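Local coordinates for PA0833-PD protein (Pseudomonas aeruginosa PAO1, PDB 6JFW), which probably binds peptidoglycan through its periplasmic OmpA C-like domain, the part present here, and so links the outer membrane to the cell wall, at residues Y72-G77 with D125-N130; Q116-N121 with N130-V135. All coordinates share one frame; numbering follows the deposited sequence.

Interaction 1: residues Y72-G77 with D125-N130; sequences YTDSTG and DGRAQN
Asp74 and Arg127 mark the closest approach of the two backbones, their CA atoms 5.0 Å apart, where the irregular loop 72-77 passes a short helix, 124-130, at Arg127 and Asn130. No hydrogen bond joins the segments directly, so the contact rests on aliphatic atoms and backbone carbonyls. Asp74 CB points at the helix and lies 3.6 Å from Arg127 O and 3.8 Å from Arg127 CB, which brings the stem of one side chain against the stem of the other. The carboxylate is carried away from this meeting point because Asp74 CG sits between its own backbone N and carbonyl carbon (chi1 60°). Within the loop, Asp74 OD2 accepts from Thr76 N at 3.0 Å, an Asx turn in which the N-H comes to the anti side and 34° out of the carboxylate plane. Asp74 OD1 has its charged partner in Arg131, just past the helix. Despite its opposite charge, the Arg127 guanidinium does not touch this carboxylate: Asp74 OD2 lies 5.1 Å from Arg127 NE, the planes are turned 71° apart, and Arg127 NH1 binds Asn121 O instead. Farther along the chain, Arg127 CD lies 4.0 Å from Thr76 OG1. At the other end, Asn130 CB abuts Thr73 O at 3.7 Å, while Tyr72 CB rests 3.4 Å from Asn130 O. The Tyr72 ring then leads away from the helix, its hydroxyl bonding Gln116; the Asn130 amide turns to the loop around Ala119. The helix end thus covers the loop that leaves strand 65-72 and enters helix 79-99. That loop carries the sequence TDSTG, characteristic of OmpA C-like domains, and corresponds to the region lining the peptidoglycan pocket in relatives, consistent with a place beside the pocket here.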
ATOM      1  N   TYR A  72       4.765  -5.743  -3.067  1.00  9.14           N
ATOM      2  CA  TYR A  72       5.962  -6.494  -2.717  1.00 14.76           C
ATOM      3  C   TYR A  72       5.584  -7.919  -2.342  1.00 17.22           C
ATOM      4  O   TYR A  72       4.456  -8.198  -1.933  1.00 10.91           O
ATOM      5  CB  TYR A  72       6.724  -5.870  -1.540  1.00 13.01           C
ATOM      6  CG  TYR A  72       7.293  -4.494  -1.781  1.00 14.98           C
ATOM      7  CD1 TYR A  72       6.543  -3.358  -1.516  1.00 12.60           C
ATOM      8  CD2 TYR A  72       8.593  -4.330  -2.242  1.00 14.54           C
ATOM      9  CE1 TYR A  72       7.063  -2.097  -1.717  1.00 12.89           C
ATOM     10  CE2 TYR A  72       9.122  -3.070  -2.450  1.00 13.18           C
ATOM     11  CZ  TYR A  72       8.353  -1.959  -2.186  1.00 14.55           C
ATOM     12  OH  TYR A  72       8.874  -0.702  -2.389  1.00 22.21           O
ATOM     13  N   THR A  73       6.559  -8.816  -2.468  1.00 15.91           N
ATOM     14  CA  THR A  73       6.428 -10.191  -2.013  1.00 15.06           C
ATOM     15  C   THR A  73       7.665 -10.580  -1.217  1.00 16.30           C
ATOM     16  O   THR A  73       8.630  -9.819  -1.098  1.00 12.51           O
ATOM     17  CB  THR A  73       6.250 -11.174  -3.180  1.00 21.07           C
ATOM     18  OG1 THR A  73       7.398 -11.115  -4.035  1.00 25.65           O
ATOM     19  CG2 THR A  73       5.002 -10.847  -3.981  1.00 21.19           C
ATOM     20  N   ASP A  74       7.616 -11.788  -0.666  1.00 15.22           N
ATOM     21  CA  ASP A  74       8.793 -12.440  -0.115  1.00 16.92           C
ATOM     22  C   ASP A  74       9.604 -13.022  -1.273  1.00 21.73           C
ATOM     23  O   ASP A  74       9.279 -12.824  -2.446  1.00 15.69           O
ATOM     24  CB  ASP A  74       8.376 -13.501   0.896  1.00 20.71           C
ATOM     25  CG  ASP A  74       7.500 -14.568   0.279  1.00 32.56           C
ATOM     26  OD1 ASP A  74       6.278 -14.343   0.156  1.00 41.14           O
ATOM     27  OD2 ASP A  74       8.036 -15.627  -0.099  1.00 42.57           O
ATOM     28  N   SER A  75      10.663 -13.766  -0.963  1.00 20.58           N
ATOM     29  CA  SER A  75      11.583 -14.249  -1.986  1.00 25.42           C
ATOM     30  C   SER A  75      11.342 -15.698  -2.389  1.00 30.49           C
ATOM     31  O   SER A  75      12.110 -16.235  -3.195  1.00 36.54           O
ATOM     32  CB  SER A  75      13.029 -14.081  -1.513  1.00 32.84           C
ATOM     33  OG  SER A  75      13.310 -14.935  -0.421  1.00 34.37           O
ATOM     34  N   THR A  76      10.310 -16.347  -1.856  1.00 32.70           N
ATOM     35  CA  THR A  76       9.979 -17.701  -2.281  1.00 31.27           C
ATOM     36  C   THR A  76       9.453 -17.683  -3.711  1.00 37.60           C
ATOM     37  O   THR A  76       8.628 -16.836  -4.071  1.00 34.76           O
ATOM     38  CB  THR A  76       8.948 -18.319  -1.333  1.00 36.33           C
ATOM     39  OG1 THR A  76       9.593 -18.752  -0.128  1.00 48.60           O
ATOM     40  CG2 THR A  76       8.237 -19.500  -1.980  1.00 42.68           C
ATOM     41  N   GLY A  77       9.946 -18.600  -4.534  1.00 39.69           N
ATOM     42  CA  GLY A  77       9.462 -18.723  -5.893  1.00 31.92           C
ATOM     43  C   GLY A  77      10.231 -17.879  -6.887  1.00 36.54           C
ATOM     44  O   GLY A  77      11.228 -17.216  -6.581  1.00 36.07           O
ATOM     45  N   ASP A 125       7.663 -15.301   9.722  1.00 26.12           N
ATOM     46  CA  ASP A 125       7.035 -14.004   9.940  1.00 32.97           C
ATOM     47  C   ASP A 125       7.830 -12.864   9.319  1.00 27.45           C
ATOM     48  O   ASP A 125       7.282 -11.772   9.137  1.00 28.77           O
ATOM     49  CB  ASP A 125       6.794 -13.743  11.435  1.00 39.77           C
ATOM     50  CG  ASP A 125       8.073 -13.684  12.248  1.00 48.45           C
ATOM     51  OD1 ASP A 125       8.838 -12.708  12.102  1.00 54.55           O
ATOM     52  OD2 ASP A 125       8.292 -14.600  13.069  1.00 62.24           O
ATOM     53  N   GLY A 126       9.100 -13.088   8.980  1.00 27.67           N
ATOM     54  CA  GLY A 126       9.800 -12.128   8.143  1.00 25.07           C
ATOM     55  C   GLY A 126       9.269 -12.131   6.721  1.00 21.75           C
ATOM     56  O   GLY A 126       8.984 -11.077   6.148  1.00 15.32           O
ATOM     57  N   ARG A 127       9.119 -13.326   6.139  1.00 15.07           N
ATOM     58  CA  ARG A 127       8.535 -13.443   4.806  1.00 14.70           C
ATOM     59  C   ARG A 127       7.139 -12.837   4.759  1.00 18.69           C
ATOM     60  O   ARG A 127       6.775 -12.169   3.783  1.00 18.45           O
ATOM     61  CB  ARG A 127       8.491 -14.912   4.377  1.00 21.59           C
ATOM     62  CG  ARG A 127       9.841 -15.503   4.001  1.00 23.51           C
ATOM     63  CD  ARG A 127       9.705 -16.908   3.423  1.00 25.80           C
ATOM     64  NE  ARG A 127       9.171 -17.863   4.391  1.00 24.53           N
ATOM     65  CZ  ARG A 127       9.919 -18.554   5.248  1.00 28.13           C
ATOM     66  NH1 ARG A 127      11.236 -18.397   5.260  1.00 22.60           N
ATOM     67  NH2 ARG A 127       9.351 -19.405   6.090  1.00 28.62           N
ATOM     68  N   ALA A 128       6.342 -13.055   5.808  1.00 19.23           N
ATOM     69  CA  ALA A 128       4.987 -12.514   5.836  1.00 24.79           C
ATOM     70  C   ALA A 128       4.998 -10.991   5.860  1.00 22.07           C
ATOM     71  O   ALA A 128       4.139 -10.346   5.247  1.00 20.39           O
ATOM     72  CB  ALA A 128       4.224 -13.066   7.041  1.00 23.46           C
ATOM     73  N   GLN A 129       5.963 -10.395   6.566  1.00 14.43           N
ATOM     74  CA  GLN A 129       6.064  -8.940   6.595  1.00 22.01           C
ATOM     75  C   GLN A 129       6.421  -8.372   5.231  1.00 18.81           C
ATOM     76  O   GLN A 129       6.012  -7.253   4.901  1.00 16.37           O
ATOM     77  CB  GLN A 129       7.106  -8.501   7.620  1.00 25.11           C
ATOM     78  CG  GLN A 129       6.690  -8.681   9.060  1.00 25.26           C
ATOM     79  CD  GLN A 129       7.831  -8.402  10.011  1.00 34.27           C
ATOM     80  OE1 GLN A 129       8.404  -9.318  10.598  1.00 41.44           O
ATOM     81  NE2 GLN A 129       8.178  -7.132  10.160  1.00 32.82           N
ATOM     82  N   ASN A 130       7.187  -9.117   4.433  1.00 13.00           N
ATOM     83  CA  ASN A 130       7.609  -8.606   3.135  1.00 15.80           C
ATOM     84  C   ASN A 130       6.465  -8.612   2.130  1.00 13.78           C
ATOM     85  O   ASN A 130       6.460  -7.802   1.197  1.00 14.32           O
ATOM     86  CB  ASN A 130       8.797  -9.415   2.622  1.00 14.75           C
ATOM     87  CG  ASN A 130      10.050  -9.182   3.443  1.00 17.87           C
ATOM     88  OD1 ASN A 130      10.236  -8.106   4.013  1.00 19.69           O
ATOM     89  ND2 ASN A 130      10.914 -10.188   3.512  1.00 13.02           N
TER

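Interaction 2: residues Q116-N121 with N130-V135; sequences QPIASN and NRRVEV
Asn130 and the backbone of Ala119 form the tight part of this contact. The amide of Asn130 behaves much like a peptide group: OD1 takes Ala119 N at 2.9 Å, on a lone pair and within the plane of its own C=O, and ND2 gives to Ala119 O at 2.9 Å along a nearly straight N-H path (164°). That second bond lies in the plane of the Asn130 amide but meets the Ala119 carbonyl from above its own plane. Two weaker bonds complete the grip, from Ile118 N to Asn130 OD1 and from Asn130 ND2 to Asn121 OD1. Each polar atom of this buried amide therefore has two partners, which fixes its rotation, and Pro117 CB packs 3.6 Å from Asn130 ND2. The sequence NRRVEV is characteristic of the OmpA C-like fold; here it runs from the end of helix 124-130 into strand 132-139, the central strand of the mixed sheet. Arg132 reaches back from that strand to the loop, its NH2 bonding Gln116 O at 2.8 Å, nearly along the C=O axis. On the same guanidinium, NH1 holds Asn130 O, while NE and NH2 share Glu134 OE2 in a side-on salt bridge, with NE at 2.7 Å. Three neighbouring acceptors thus set the orientation of the flat group, and Tyr72 adds a cation-pi contact. The solvent side is held by apolar contact rather than by hydrogen bonds: exposed Ile118 lays CG2 over one guanidinium face, 3.5 Å from Arg132 NH2 and displaced from the centre of the group. With chi1 at 56°, Ile118 CG1 also lies close to the Asn130 amide, whereas CD1 stays farther off, 3.9 Å from Arg132 CD. Gln116 and Pro117, likewise exposed, contribute mainly backbone and ring atoms.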
ATOM      1  N   GLN A 116      13.690  -4.941  -2.094  1.00 13.57           N
ATOM      2  CA  GLN A 116      13.521  -4.138  -0.889  1.00 14.76           C
ATOM      3  C   GLN A 116      12.720  -4.851   0.212  1.00 19.93           C
ATOM      4  O   GLN A 116      11.691  -4.337   0.654  1.00 22.88           O
ATOM      5  CB  GLN A 116      12.872  -2.802  -1.227  1.00 21.17           C
ATOM      6  CG  GLN A 116      13.595  -1.979  -2.272  1.00 15.27           C
ATOM      7  CD  GLN A 116      12.902  -0.656  -2.530  1.00 29.33           C
ATOM      8  OE1 GLN A 116      11.704  -0.512  -2.283  1.00 22.30           O
ATOM      9  NE2 GLN A 116      13.652   0.322  -3.025  1.00 23.92           N
ATOM     10  N   PRO A 117      13.173  -6.017   0.664  1.00 18.39           N
ATOM     11  CA  PRO A 117      12.500  -6.635   1.815  1.00 18.42           C
ATOM     12  C   PRO A 117      12.630  -5.741   3.039  1.00 20.10           C
ATOM     13  O   PRO A 117      13.654  -5.086   3.243  1.00 20.15           O
ATOM     14  CB  PRO A 117      13.242  -7.966   1.999  1.00 16.57           C
ATOM     15  CG  PRO A 117      14.535  -7.800   1.293  1.00 20.06           C
ATOM     16  CD  PRO A 117      14.291  -6.842   0.173  1.00 20.21           C
ATOM     17  N   ILE A 118      11.563  -5.685   3.842  1.00 19.17           N
ATOM     18  CA  ILE A 118      11.636  -4.959   5.107  1.00 19.43           C
ATOM     19  C   ILE A 118      11.995  -5.872   6.267  1.00 24.90           C
ATOM     20  O   ILE A 118      12.204  -5.383   7.388  1.00 22.78           O
ATOM     21  CB  ILE A 118      10.323  -4.219   5.439  1.00 19.13           C
ATOM     22  CG1 ILE A 118       9.135  -5.183   5.462  1.00 18.49           C
ATOM     23  CG2 ILE A 118      10.088  -3.076   4.459  1.00 24.92           C
ATOM     24  CD1 ILE A 118       7.906  -4.613   6.150  1.00 31.17           C
ATOM     25  N   ALA A 119      12.079  -7.179   6.034  1.00 19.66           N
ATOM     26  CA  ALA A 119      12.436  -8.139   7.066  1.00 19.04           C
ATOM     27  C   ALA A 119      13.126  -9.318   6.395  1.00 18.39           C
ATOM     28  O   ALA A 119      13.208  -9.398   5.167  1.00 17.97           O
ATOM     29  CB  ALA A 119      11.207  -8.590   7.862  1.00 23.48           C
ATOM     30  N   SER A 120      13.623 -10.241   7.212  1.00 19.93           N
ATOM     31  CA  SER A 120      14.394 -11.359   6.685  1.00 20.65           C
ATOM     32  C   SER A 120      13.482 -12.379   6.020  1.00 19.84           C
ATOM     33  O   SER A 120      12.462 -12.782   6.587  1.00 24.76           O
ATOM     34  CB  SER A 120      15.200 -12.033   7.791  1.00 24.11           C
ATOM     35  OG  SER A 120      15.989 -13.082   7.258  1.00 30.73           O
ATOM     36  N   ASN A 121      13.863 -12.803   4.819  1.00 19.78           N
ATOM     37  CA  ASN A 121      13.170 -13.876   4.123  1.00 24.46           C
ATOM     38  C   ASN A 121      13.523 -15.256   4.665  1.00 23.40           C
ATOM     39  O   ASN A 121      13.023 -16.256   4.140  1.00 20.95           O
ATOM     40  CB  ASN A 121      13.480 -13.801   2.625  1.00 22.73           C
ATOM     41  CG  ASN A 121      12.693 -12.709   1.927  1.00 17.25           C
ATOM     42  OD1 ASN A 121      11.464 -12.700   1.963  1.00 19.44           O
ATOM     43  ND2 ASN A 121      13.398 -11.773   1.302  1.00 22.15           N
ATOM     44  N   ASN A 130       7.187  -9.117   4.433  1.00 13.00           N
ATOM     45  CA  ASN A 130       7.609  -8.606   3.135  1.00 15.80           C
ATOM     46  C   ASN A 130       6.465  -8.612   2.130  1.00 13.78           C
ATOM     47  O   ASN A 130       6.460  -7.802   1.197  1.00 14.32           O
ATOM     48  CB  ASN A 130       8.797  -9.415   2.622  1.00 14.75           C
ATOM     49  CG  ASN A 130      10.050  -9.182   3.443  1.00 17.87           C
ATOM     50  OD1 ASN A 130      10.236  -8.106   4.013  1.00 19.69           O
ATOM     51  ND2 ASN A 130      10.914 -10.188   3.512  1.00 13.02           N
ATOM     52  N   ARG A 131       5.493  -9.505   2.301  1.00 12.57           N
ATOM     53  CA  ARG A 131       4.286  -9.490   1.478  1.00 13.58           C
ATOM     54  C   ARG A 131       3.418  -8.323   1.920  1.00 13.69           C
ATOM     55  O   ARG A 131       2.745  -8.384   2.950  1.00 15.07           O
ATOM     56  CB  ARG A 131       3.534 -10.809   1.598  1.00 13.24           C
ATOM     57  CG  ARG A 131       4.250 -11.985   0.975  1.00 20.58           C
ATOM     58  CD  ARG A 131       3.340 -13.195   0.928  1.00 23.74           C
ATOM     59  NE  ARG A 131       2.969 -13.639   2.267  1.00 18.49           N
ATOM     60  CZ  ARG A 131       3.630 -14.564   2.953  1.00 31.21           C
ATOM     61  NH1 ARG A 131       3.223 -14.910   4.167  1.00 29.40           N
ATOM     62  NH2 ARG A 131       4.696 -15.146   2.424  1.00 28.89           N
ATOM     63  N   ARG A 132       3.428  -7.251   1.134  1.00 14.11           N
ATOM     64  CA  ARG A 132       2.782  -6.013   1.536  1.00 14.12           C
ATOM     65  C   ARG A 132       2.558  -5.155   0.304  1.00 12.58           C
ATOM     66  O   ARG A 132       3.156  -5.381  -0.752  1.00  9.27           O
ATOM     67  CB  ARG A 132       3.633  -5.252   2.556  1.00 13.32           C
ATOM     68  CG  ARG A 132       4.820  -4.545   1.914  1.00 14.14           C
ATOM     69  CD  ARG A 132       6.081  -4.636   2.756  1.00 17.02           C
ATOM     70  NE  ARG A 132       7.143  -3.791   2.216  1.00 17.34           N
ATOM     71  CZ  ARG A 132       8.208  -4.243   1.560  1.00 18.43           C
ATOM     72  NH1 ARG A 132       8.369  -5.543   1.361  1.00 13.99           N
ATOM     73  NH2 ARG A 132       9.117  -3.390   1.105  1.00 16.65           N
ATOM     74  N   VAL A 133       1.690  -4.161   0.456  1.00 10.59           N
ATOM     75  CA  VAL A 133       1.533  -3.086  -0.515  1.00 11.51           C
ATOM     76  C   VAL A 133       1.880  -1.784   0.189  1.00 14.44           C
ATOM     77  O   VAL A 133       1.448  -1.553   1.324  1.00 15.44           O
ATOM     78  CB  VAL A 133       0.111  -3.039  -1.102  1.00 13.42           C
ATOM     79  CG1 VAL A 133      -0.124  -1.720  -1.823  1.00 14.86           C
ATOM     80  CG2 VAL A 133      -0.103  -4.202  -2.056  1.00 12.87           C
ATOM     81  N   GLU A 134       2.677  -0.950  -0.472  1.00 14.26           N
ATOM     82  CA  GLU A 134       3.081   0.340   0.061  1.00 12.40           C
ATOM     83  C   GLU A 134       2.468   1.454  -0.776  1.00 14.91           C
ATOM     84  O   GLU A 134       2.449   1.379  -2.008  1.00 15.32           O
ATOM     85  CB  GLU A 134       4.608   0.468   0.086  1.00 15.07           C
ATOM     86  CG  GLU A 134       5.268  -0.499   1.055  1.00 16.88           C
ATOM     87  CD  GLU A 134       6.776  -0.334   1.157  1.00 24.10           C
ATOM     88  OE1 GLU A 134       7.334   0.572   0.502  1.00 19.62           O
ATOM     89  OE2 GLU A 134       7.401  -1.106   1.918  1.00 20.45           O
ATOM     90  N   VAL A 135       1.949   2.474  -0.100  1.00 11.61           N
ATOM     91  CA  VAL A 135       1.424   3.673  -0.743  1.00 13.24           C
ATOM     92  C   VAL A 135       2.334   4.828  -0.356  1.00 16.13           C
ATOM     93  O   VAL A 135       2.361   5.244   0.809  1.00 17.78           O
ATOM     94  CB  VAL A 135      -0.027   3.961  -0.340  1.00 15.00           C
ATOM     95  CG1 VAL A 135      -0.535   5.200  -1.069  1.00 19.71           C
ATOM     96  CG2 VAL A 135      -0.914   2.763  -0.628  1.00 10.96           C
TER

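From the N terminus, the chain leaves strand 65-72 through 72-77, runs along helix 79-99 and strand 107-111, and reaches loop 116-121, the first half of interaction 2. Helix 124-130 then returns to 72-77, so interaction 1 closes a loop with 47 residues between its segments. Interaction 2 closes a short one, eight residues, most of them helical, when 130-135 meets 116-121. The segments alternate along the chain, so the two closures cross rather than nest, and they share Asn130. The centres of interactions 1 and 2 lie about 6 Å apart. Together they join helix 124-130, the loops after strands 65-72 and 107-111, and central strand 132-139.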